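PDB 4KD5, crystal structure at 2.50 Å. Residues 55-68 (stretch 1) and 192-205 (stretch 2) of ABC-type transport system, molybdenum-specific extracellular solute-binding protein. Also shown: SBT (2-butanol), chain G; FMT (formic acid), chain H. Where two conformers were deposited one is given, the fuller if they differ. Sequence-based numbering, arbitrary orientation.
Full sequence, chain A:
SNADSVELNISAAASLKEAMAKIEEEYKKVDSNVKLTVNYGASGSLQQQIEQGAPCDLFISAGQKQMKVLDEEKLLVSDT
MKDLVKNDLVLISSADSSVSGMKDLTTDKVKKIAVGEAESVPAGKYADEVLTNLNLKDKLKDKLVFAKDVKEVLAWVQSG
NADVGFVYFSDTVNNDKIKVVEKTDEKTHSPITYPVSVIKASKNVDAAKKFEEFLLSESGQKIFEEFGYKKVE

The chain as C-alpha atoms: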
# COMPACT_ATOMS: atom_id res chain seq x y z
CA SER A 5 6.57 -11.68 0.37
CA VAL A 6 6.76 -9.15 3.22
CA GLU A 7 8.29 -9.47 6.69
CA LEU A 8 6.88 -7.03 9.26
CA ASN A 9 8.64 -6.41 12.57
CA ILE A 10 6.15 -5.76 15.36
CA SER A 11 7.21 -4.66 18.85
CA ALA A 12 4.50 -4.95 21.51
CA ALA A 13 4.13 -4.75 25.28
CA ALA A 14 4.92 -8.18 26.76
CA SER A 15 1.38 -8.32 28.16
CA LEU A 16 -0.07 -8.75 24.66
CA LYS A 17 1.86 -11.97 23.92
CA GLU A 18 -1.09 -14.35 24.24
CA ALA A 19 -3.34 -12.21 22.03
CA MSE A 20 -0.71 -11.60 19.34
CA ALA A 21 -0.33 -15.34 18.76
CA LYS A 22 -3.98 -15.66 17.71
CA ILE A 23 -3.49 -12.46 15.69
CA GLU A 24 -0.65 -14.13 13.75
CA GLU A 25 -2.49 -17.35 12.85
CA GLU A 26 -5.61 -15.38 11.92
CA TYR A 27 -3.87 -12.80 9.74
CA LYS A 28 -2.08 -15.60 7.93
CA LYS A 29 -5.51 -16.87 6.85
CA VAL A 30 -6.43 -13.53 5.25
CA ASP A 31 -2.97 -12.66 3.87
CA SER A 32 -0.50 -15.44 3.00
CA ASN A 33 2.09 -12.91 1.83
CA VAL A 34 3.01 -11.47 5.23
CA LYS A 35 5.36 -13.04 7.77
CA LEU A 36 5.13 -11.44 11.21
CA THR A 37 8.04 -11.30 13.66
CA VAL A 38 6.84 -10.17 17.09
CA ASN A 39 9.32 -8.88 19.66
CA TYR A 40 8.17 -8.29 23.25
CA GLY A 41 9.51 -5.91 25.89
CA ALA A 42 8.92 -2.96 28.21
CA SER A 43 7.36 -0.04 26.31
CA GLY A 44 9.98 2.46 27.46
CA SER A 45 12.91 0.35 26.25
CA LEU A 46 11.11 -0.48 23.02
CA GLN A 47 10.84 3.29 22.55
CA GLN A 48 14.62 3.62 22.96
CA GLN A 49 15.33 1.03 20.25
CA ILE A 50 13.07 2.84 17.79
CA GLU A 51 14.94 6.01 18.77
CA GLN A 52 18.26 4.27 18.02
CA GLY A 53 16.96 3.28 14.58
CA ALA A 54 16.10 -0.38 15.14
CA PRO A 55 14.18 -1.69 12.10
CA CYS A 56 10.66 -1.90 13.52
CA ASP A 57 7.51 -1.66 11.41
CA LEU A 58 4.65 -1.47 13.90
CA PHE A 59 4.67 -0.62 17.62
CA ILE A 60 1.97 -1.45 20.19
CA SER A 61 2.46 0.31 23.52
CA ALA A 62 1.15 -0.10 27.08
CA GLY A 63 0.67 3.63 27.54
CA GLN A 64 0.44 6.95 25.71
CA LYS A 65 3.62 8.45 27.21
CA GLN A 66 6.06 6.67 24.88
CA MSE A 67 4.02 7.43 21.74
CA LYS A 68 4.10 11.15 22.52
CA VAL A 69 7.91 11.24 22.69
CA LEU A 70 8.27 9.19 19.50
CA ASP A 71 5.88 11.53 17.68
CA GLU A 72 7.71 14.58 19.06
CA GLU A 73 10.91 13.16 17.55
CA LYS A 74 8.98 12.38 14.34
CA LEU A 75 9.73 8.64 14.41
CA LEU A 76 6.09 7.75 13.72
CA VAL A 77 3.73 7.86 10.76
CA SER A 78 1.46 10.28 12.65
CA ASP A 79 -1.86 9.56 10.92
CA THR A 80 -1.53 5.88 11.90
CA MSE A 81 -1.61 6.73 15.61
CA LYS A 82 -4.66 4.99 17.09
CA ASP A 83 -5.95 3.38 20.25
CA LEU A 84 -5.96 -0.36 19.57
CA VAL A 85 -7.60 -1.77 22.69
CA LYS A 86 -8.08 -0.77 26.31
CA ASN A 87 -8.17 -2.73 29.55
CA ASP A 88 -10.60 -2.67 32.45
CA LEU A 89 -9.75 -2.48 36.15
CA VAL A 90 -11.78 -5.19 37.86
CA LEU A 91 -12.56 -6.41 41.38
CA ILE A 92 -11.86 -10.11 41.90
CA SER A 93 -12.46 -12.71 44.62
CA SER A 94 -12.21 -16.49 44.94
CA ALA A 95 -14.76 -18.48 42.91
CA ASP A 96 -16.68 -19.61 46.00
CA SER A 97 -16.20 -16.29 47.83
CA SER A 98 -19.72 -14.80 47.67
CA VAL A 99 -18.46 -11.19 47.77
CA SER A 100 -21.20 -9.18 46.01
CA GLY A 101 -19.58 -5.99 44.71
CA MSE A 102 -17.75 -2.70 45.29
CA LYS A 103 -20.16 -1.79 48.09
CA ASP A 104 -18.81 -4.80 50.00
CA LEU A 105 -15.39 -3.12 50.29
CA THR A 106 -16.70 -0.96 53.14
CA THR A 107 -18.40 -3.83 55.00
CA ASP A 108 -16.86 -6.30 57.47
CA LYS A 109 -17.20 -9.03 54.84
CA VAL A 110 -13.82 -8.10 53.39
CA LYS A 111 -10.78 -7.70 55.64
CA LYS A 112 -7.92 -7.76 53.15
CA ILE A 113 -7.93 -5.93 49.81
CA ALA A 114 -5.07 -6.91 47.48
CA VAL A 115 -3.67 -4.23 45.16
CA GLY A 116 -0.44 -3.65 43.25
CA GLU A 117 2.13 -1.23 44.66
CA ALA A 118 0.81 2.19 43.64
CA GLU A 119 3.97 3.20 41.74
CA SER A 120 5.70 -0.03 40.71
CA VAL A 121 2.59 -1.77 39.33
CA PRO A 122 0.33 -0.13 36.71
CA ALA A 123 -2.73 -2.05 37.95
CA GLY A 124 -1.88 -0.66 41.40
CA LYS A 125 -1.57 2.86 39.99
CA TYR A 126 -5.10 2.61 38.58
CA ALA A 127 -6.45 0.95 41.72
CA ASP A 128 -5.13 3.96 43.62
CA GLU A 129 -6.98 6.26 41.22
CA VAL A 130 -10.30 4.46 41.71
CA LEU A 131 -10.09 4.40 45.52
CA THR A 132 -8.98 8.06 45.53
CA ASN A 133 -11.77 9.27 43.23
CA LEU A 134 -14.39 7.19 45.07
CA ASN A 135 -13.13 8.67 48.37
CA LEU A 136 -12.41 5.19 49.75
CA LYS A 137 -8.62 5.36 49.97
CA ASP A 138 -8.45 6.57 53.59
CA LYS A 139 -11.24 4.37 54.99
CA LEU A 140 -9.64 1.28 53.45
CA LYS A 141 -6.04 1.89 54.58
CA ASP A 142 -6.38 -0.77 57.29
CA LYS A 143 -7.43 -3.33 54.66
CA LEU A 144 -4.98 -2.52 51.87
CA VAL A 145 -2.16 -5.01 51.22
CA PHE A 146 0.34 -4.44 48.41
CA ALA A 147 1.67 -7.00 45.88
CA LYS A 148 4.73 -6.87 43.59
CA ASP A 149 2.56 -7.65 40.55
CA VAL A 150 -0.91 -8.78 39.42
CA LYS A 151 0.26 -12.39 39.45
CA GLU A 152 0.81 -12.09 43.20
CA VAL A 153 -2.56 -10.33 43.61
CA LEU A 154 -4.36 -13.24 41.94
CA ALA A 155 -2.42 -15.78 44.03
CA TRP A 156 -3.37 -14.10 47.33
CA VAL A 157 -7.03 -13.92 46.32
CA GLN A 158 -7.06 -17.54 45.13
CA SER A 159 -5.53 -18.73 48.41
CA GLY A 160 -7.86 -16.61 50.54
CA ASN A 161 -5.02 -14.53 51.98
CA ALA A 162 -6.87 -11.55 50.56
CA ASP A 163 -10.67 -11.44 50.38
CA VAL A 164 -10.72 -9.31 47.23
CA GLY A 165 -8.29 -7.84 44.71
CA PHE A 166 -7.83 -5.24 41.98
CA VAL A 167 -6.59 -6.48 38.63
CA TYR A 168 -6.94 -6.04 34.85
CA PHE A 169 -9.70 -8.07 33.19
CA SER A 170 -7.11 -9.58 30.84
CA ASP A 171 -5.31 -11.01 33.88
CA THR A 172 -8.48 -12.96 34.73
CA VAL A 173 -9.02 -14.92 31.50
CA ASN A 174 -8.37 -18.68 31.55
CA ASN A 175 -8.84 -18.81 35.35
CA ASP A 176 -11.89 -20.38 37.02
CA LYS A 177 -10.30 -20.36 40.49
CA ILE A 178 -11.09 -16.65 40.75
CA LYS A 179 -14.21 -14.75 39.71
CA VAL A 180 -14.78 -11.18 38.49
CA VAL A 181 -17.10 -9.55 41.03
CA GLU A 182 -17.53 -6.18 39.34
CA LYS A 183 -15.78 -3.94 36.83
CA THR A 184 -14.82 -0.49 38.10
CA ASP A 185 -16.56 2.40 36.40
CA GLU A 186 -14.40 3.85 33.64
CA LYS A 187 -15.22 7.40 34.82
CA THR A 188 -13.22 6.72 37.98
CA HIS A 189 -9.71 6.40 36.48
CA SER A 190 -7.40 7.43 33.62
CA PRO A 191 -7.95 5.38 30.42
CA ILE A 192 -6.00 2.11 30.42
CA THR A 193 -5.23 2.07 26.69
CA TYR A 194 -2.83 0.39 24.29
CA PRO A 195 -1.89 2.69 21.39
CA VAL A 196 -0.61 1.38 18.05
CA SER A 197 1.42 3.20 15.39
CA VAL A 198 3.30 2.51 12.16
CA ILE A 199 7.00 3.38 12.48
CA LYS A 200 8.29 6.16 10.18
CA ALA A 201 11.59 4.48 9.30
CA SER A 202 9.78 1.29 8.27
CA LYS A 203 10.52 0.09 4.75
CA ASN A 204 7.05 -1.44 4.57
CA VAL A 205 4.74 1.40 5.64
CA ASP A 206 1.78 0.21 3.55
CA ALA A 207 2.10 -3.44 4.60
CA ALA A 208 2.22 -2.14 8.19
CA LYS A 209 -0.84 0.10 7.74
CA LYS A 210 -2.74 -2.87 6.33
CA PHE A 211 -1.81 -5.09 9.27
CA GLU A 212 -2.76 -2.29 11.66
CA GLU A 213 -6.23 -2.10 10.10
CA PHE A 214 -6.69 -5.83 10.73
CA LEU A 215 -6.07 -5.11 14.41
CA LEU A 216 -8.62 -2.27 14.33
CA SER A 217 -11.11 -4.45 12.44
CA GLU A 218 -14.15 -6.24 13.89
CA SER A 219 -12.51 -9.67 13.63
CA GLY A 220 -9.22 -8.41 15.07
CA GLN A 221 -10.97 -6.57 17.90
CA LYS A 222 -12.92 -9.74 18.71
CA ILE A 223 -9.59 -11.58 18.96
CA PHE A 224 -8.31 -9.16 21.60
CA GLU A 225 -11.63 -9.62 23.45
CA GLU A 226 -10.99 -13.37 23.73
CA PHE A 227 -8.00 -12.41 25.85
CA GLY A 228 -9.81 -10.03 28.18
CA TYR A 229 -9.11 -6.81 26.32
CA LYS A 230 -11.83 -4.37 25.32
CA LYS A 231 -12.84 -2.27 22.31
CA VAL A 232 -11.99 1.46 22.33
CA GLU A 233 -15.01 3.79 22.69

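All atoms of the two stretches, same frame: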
# COMPACT_ATOMS: atom_id res chain seq x y z
N PRO A 55 15.13 -1.49 13.21
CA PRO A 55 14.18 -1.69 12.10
C PRO A 55 12.85 -2.30 12.55
O PRO A 55 12.62 -3.50 12.39
CB PRO A 55 14.92 -2.67 11.18
CG PRO A 55 15.87 -3.40 12.08
CD PRO A 55 16.29 -2.40 13.12
N CYS A 56 11.98 -1.46 13.10
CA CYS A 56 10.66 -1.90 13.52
C CYS A 56 9.62 -1.33 12.58
O CYS A 56 9.77 -0.22 12.07
CB CYS A 56 10.39 -1.47 14.96
SG CYS A 56 11.47 -2.24 16.17
N ASP A 57 8.56 -2.09 12.33
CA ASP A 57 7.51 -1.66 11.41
C ASP A 57 6.26 -1.15 12.10
O ASP A 57 5.71 -0.12 11.71
CB ASP A 57 7.14 -2.80 10.45
CG ASP A 57 8.30 -3.23 9.58
OD1 ASP A 57 8.76 -2.41 8.77
OD2 ASP A 57 8.74 -4.38 9.71
N LEU A 58 5.81 -1.87 13.12
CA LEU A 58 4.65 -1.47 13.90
C LEU A 58 4.99 -1.54 15.39
O LEU A 58 5.76 -2.41 15.81
CB LEU A 58 3.46 -2.38 13.58
CG LEU A 58 2.06 -1.89 13.97
CD1 LEU A 58 1.48 -0.99 12.90
CD2 LEU A 58 1.13 -3.07 14.21
N PHE A 59 4.42 -0.64 16.18
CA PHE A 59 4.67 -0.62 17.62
C PHE A 59 3.35 -0.53 18.38
O PHE A 59 2.53 0.35 18.12
CB PHE A 59 5.60 0.54 17.98
CG PHE A 59 5.84 0.70 19.45
CD1 PHE A 59 6.03 -0.40 20.27
CD2 PHE A 59 5.93 1.96 20.01
CE1 PHE A 59 6.27 -0.25 21.62
CE2 PHE A 59 6.17 2.13 21.36
CZ PHE A 59 6.34 1.02 22.17
N ILE A 60 3.14 -1.46 19.31
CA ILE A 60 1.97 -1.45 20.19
C ILE A 60 2.44 -1.20 21.62
O ILE A 60 3.21 -1.98 22.17
CB ILE A 60 1.21 -2.78 20.13
CG1 ILE A 60 1.07 -3.26 18.68
CG2 ILE A 60 -0.15 -2.64 20.78
CD1 ILE A 60 0.37 -4.60 18.54
N SER A 61 1.96 -0.11 22.22
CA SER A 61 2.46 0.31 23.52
C SER A 61 1.48 0.02 24.66
O SER A 61 0.30 -0.24 24.42
CB SER A 61 2.79 1.79 23.50
OG SER A 61 3.90 2.06 24.33
N ALA A 62 1.97 0.10 25.89
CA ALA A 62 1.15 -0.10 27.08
C ALA A 62 0.51 1.21 27.52
O ALA A 62 -0.53 1.22 28.19
CB ALA A 62 1.97 -0.69 28.21
N GLY A 63 1.15 2.31 27.16
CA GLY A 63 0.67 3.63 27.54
C GLY A 63 0.89 4.68 26.47
O GLY A 63 1.54 4.41 25.45
N GLN A 64 0.37 5.88 26.70
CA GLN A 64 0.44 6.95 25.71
C GLN A 64 1.72 7.78 25.81
O GLN A 64 2.06 8.50 24.88
CB GLN A 64 -0.78 7.88 25.83
CG GLN A 64 -2.12 7.22 25.55
CD GLN A 64 -2.47 7.16 24.07
OE1 GLN A 64 -3.58 6.75 23.71
NE2 GLN A 64 -1.54 7.56 23.21
N LYS A 65 2.41 7.66 26.94
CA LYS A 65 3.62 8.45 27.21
C LYS A 65 4.71 8.25 26.16
O LYS A 65 5.29 9.22 25.66
CB LYS A 65 4.16 8.10 28.61
CG LYS A 65 5.06 9.15 29.24
CD LYS A 65 6.54 8.90 28.95
CE LYS A 65 7.38 10.12 29.36
NZ LYS A 65 8.86 9.88 29.26
N GLN A 66 4.99 7.00 25.82
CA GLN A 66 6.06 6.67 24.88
C GLN A 66 5.74 7.04 23.43
O GLN A 66 6.64 7.32 22.65
CB GLN A 66 6.43 5.20 25.01
CG GLN A 66 5.34 4.35 25.65
CD GLN A 66 5.46 4.27 27.15
OE1 GLN A 66 4.46 4.19 27.86
NE2 GLN A 66 6.69 4.28 27.65
N MSE A 67 4.45 7.02 23.08
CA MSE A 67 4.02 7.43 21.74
C MSE A 67 4.23 8.92 21.54
O MSE A 67 4.64 9.36 20.46
CB MSE A 67 2.55 7.07 21.53
CG MSE A 67 2.30 5.58 21.33
SE MSE A 67 3.01 4.95 19.63
CE MSE A 67 2.60 3.05 19.81
N LYS A 68 3.96 9.70 22.58
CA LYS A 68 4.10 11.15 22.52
C LYS A 68 5.54 11.59 22.24
O LYS A 68 5.77 12.50 21.45
CB LYS A 68 3.57 11.80 23.80
CG LYS A 68 2.07 12.10 23.76
CD LYS A 68 1.52 12.46 25.13
CE LYS A 68 0.02 12.71 25.06
NZ LYS A 68 -0.57 13.00 26.40
N ILE A 192 -7.03 3.13 30.51
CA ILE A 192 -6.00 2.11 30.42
C ILE A 192 -5.93 1.61 28.98
O ILE A 192 -6.53 0.59 28.64
CB ILE A 192 -6.31 0.93 31.36
CG1 ILE A 192 -6.74 1.44 32.74
CG2 ILE A 192 -5.11 -0.00 31.49
CD1 ILE A 192 -7.09 0.34 33.74
N THR A 193 -5.20 2.33 28.13
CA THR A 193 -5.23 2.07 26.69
C THR A 193 -3.91 1.57 26.12
O THR A 193 -2.84 1.85 26.66
CB THR A 193 -5.67 3.32 25.90
OG1 THR A 193 -4.67 4.33 26.00
CG2 THR A 193 -6.98 3.85 26.44
N TYR A 194 -4.01 0.86 25.00
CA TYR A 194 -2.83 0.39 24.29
C TYR A 194 -2.81 1.01 22.90
O TYR A 194 -3.57 0.60 22.02
CB TYR A 194 -2.83 -1.15 24.20
CG TYR A 194 -2.87 -1.85 25.55
CD1 TYR A 194 -4.05 -1.97 26.26
CD2 TYR A 194 -1.72 -2.39 26.11
CE1 TYR A 194 -4.09 -2.61 27.49
CE2 TYR A 194 -1.75 -3.03 27.34
CZ TYR A 194 -2.94 -3.13 28.03
OH TYR A 194 -2.99 -3.77 29.25
N PRO A 195 -1.96 2.03 22.70
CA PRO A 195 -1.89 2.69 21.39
C PRO A 195 -1.03 1.91 20.39
O PRO A 195 -0.08 1.23 20.80
CB PRO A 195 -1.22 4.03 21.71
CG PRO A 195 -0.37 3.74 22.91
CD PRO A 195 -1.08 2.67 23.70
N VAL A 196 -1.39 2.00 19.11
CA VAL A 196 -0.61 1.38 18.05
C VAL A 196 -0.17 2.47 17.07
O VAL A 196 -0.85 3.48 16.92
CB VAL A 196 -1.44 0.28 17.32
CG1 VAL A 196 -2.64 0.89 16.61
CG2 VAL A 196 -0.59 -0.49 16.32
N SER A 197 0.98 2.28 16.43
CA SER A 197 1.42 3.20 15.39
C SER A 197 2.37 2.53 14.40
O SER A 197 3.14 1.65 14.78
CB SER A 197 2.10 4.43 16.00
OG SER A 197 2.47 5.35 14.99
N VAL A 198 2.31 2.94 13.14
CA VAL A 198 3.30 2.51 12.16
C VAL A 198 4.57 3.34 12.36
O VAL A 198 4.49 4.55 12.58
CB VAL A 198 2.78 2.67 10.71
CG1 VAL A 198 3.87 2.31 9.71
CG2 VAL A 198 1.57 1.79 10.49
N ILE A 199 5.73 2.69 12.29
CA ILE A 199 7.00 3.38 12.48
C ILE A 199 7.43 4.10 11.20
O ILE A 199 7.30 3.54 10.10
CB ILE A 199 8.08 2.40 12.94
CG1 ILE A 199 7.62 1.66 14.20
CG2 ILE A 199 9.39 3.10 13.21
CD1 ILE A 199 7.28 2.59 15.35
N LYS A 200 7.93 5.32 11.33
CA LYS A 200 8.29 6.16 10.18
C LYS A 200 9.41 5.57 9.33
O LYS A 200 9.35 5.59 8.10
CB LYS A 200 8.68 7.56 10.67
CG LYS A 200 8.93 8.57 9.57
CD LYS A 200 7.64 8.97 8.88
CE LYS A 200 7.58 10.47 8.66
NZ LYS A 200 7.81 11.23 9.92
N ALA A 201 10.42 5.02 10.00
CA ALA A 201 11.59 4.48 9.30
C ALA A 201 11.33 3.15 8.62
O ALA A 201 12.18 2.64 7.89
CB ALA A 201 12.76 4.35 10.25
N SER A 202 10.15 2.58 8.86
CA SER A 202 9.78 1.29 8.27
C SER A 202 9.89 1.31 6.75
O SER A 202 9.54 2.30 6.10
CB SER A 202 8.36 0.92 8.67
OG SER A 202 7.88 -0.15 7.88
N LYS A 203 10.39 0.22 6.19
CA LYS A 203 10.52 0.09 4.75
C LYS A 203 9.29 -0.58 4.15
O LYS A 203 9.23 -0.82 2.95
CB LYS A 203 11.79 -0.69 4.40
CG LYS A 203 13.06 0.15 4.41
CD LYS A 203 14.23 -0.60 5.03
CE LYS A 203 15.52 -0.36 4.25
NZ LYS A 203 15.77 1.08 4.00
N ASN A 204 8.33 -0.88 5.01
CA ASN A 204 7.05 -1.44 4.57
C ASN A 204 5.88 -0.73 5.25
O ASN A 204 5.08 -1.36 5.95
CB ASN A 204 7.00 -2.94 4.85
CG ASN A 204 8.00 -3.72 4.03
OD1 ASN A 204 9.08 -4.06 4.51
ND2 ASN A 204 7.64 -4.02 2.79
N VAL A 205 5.78 0.58 5.02
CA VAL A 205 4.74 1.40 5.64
C VAL A 205 3.34 0.90 5.29
O VAL A 205 2.52 0.70 6.18
CB VAL A 205 4.90 2.89 5.27
CG1 VAL A 205 3.74 3.71 5.81
CG2 VAL A 205 6.20 3.44 5.83
C1 SBT G . -0.66 8.74 29.57
C2 SBT G . -0.46 7.24 29.58
C3 SBT G . 0.89 6.87 30.16
C4 SBT G . 0.88 5.47 30.72
OH SBT G . -1.49 6.66 30.38
C FMT H . 11.76 5.54 13.45
O1 FMT H . 11.16 6.00 12.47
O2 FMT H . 12.86 4.99 13.41

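The contact is an antiparallel pairing of two short strands far apart in sequence, held by backbone hydrogen bonds and extended at one end by a side-chain bond and at the other by packing around a proline. The axes of strand 58-60 and strand 193-198 approach to 4.8 Å and run at 171°, close to ideal antiparallel.

The register follows from the alternation of wide and narrow pairs. Phe 59 and Ser 197 form the hydrogen-bonded pair, with CA atoms 5.5 Å apart: Phe 59 N donates to Ser 197 O at 3.0 Å (163° at the hydrogen), and Ser 197 N donates to Phe 59 O, also at 3.0 Å but more bent (149°). Leu 58 with Val 198 and Ile 60 with Val 196 are non-hydrogen-bonded pairs, with CA-CA distances of 4.5 and 4.4 Å. The ladder continues beyond them through Ile 199 N to Asp 57 O, 2.9 Å and nearly linear at 178°, and Ser 61 N to Pro 195 O, 2.8 Å at 173°. Having no amide hydrogen, Pro 195 can take part in such pairing only as an acceptor. CA-H...O contacts fill in between these bonds, among them Val 196 CA to Phe 59 O at 3.3 Å.

Leu 58, Ile 60, Val 196 and Val 198 direct their side chains to one face of the sheet. There Leu 58 CD1 meets Val 198 CG2 at 3.7 Å and Leu 58 CD2 meets Val 196 CG2 at 3.8 Å, so the leucine touches both valines. Phe 59 and Ser 197 point to the other face; Phe 59 CB packs against Ile 199 CD1 at 3.7 Å.

Past the Leu 58 end, a type I turn from Ile 199 to Ser 202 brings a hydroxyl back to stretch 1. Ser 202 OG donates to Asp 57 OD1 at 2.6 Å, a short bond, and accepts from Asn 204 N at 3.0 Å, so one hydroxyl links the carboxylate to the backbone just before a helix.

At the opposite end, Pro 195 has the largest area covered by the other stretch, 107 Å². Its CG lies 3.6 Å from CG of selenomethionine Met 67 and 3.2 Å from Gly 63 O. Regular pairing does not extend through Ala 62: its O lies 2.8 Å from Thr 193 O, but both atoms are acceptors, so this closeness is not a hydrogen bond. In all, the stretches bury 837 Å², summed over both sides.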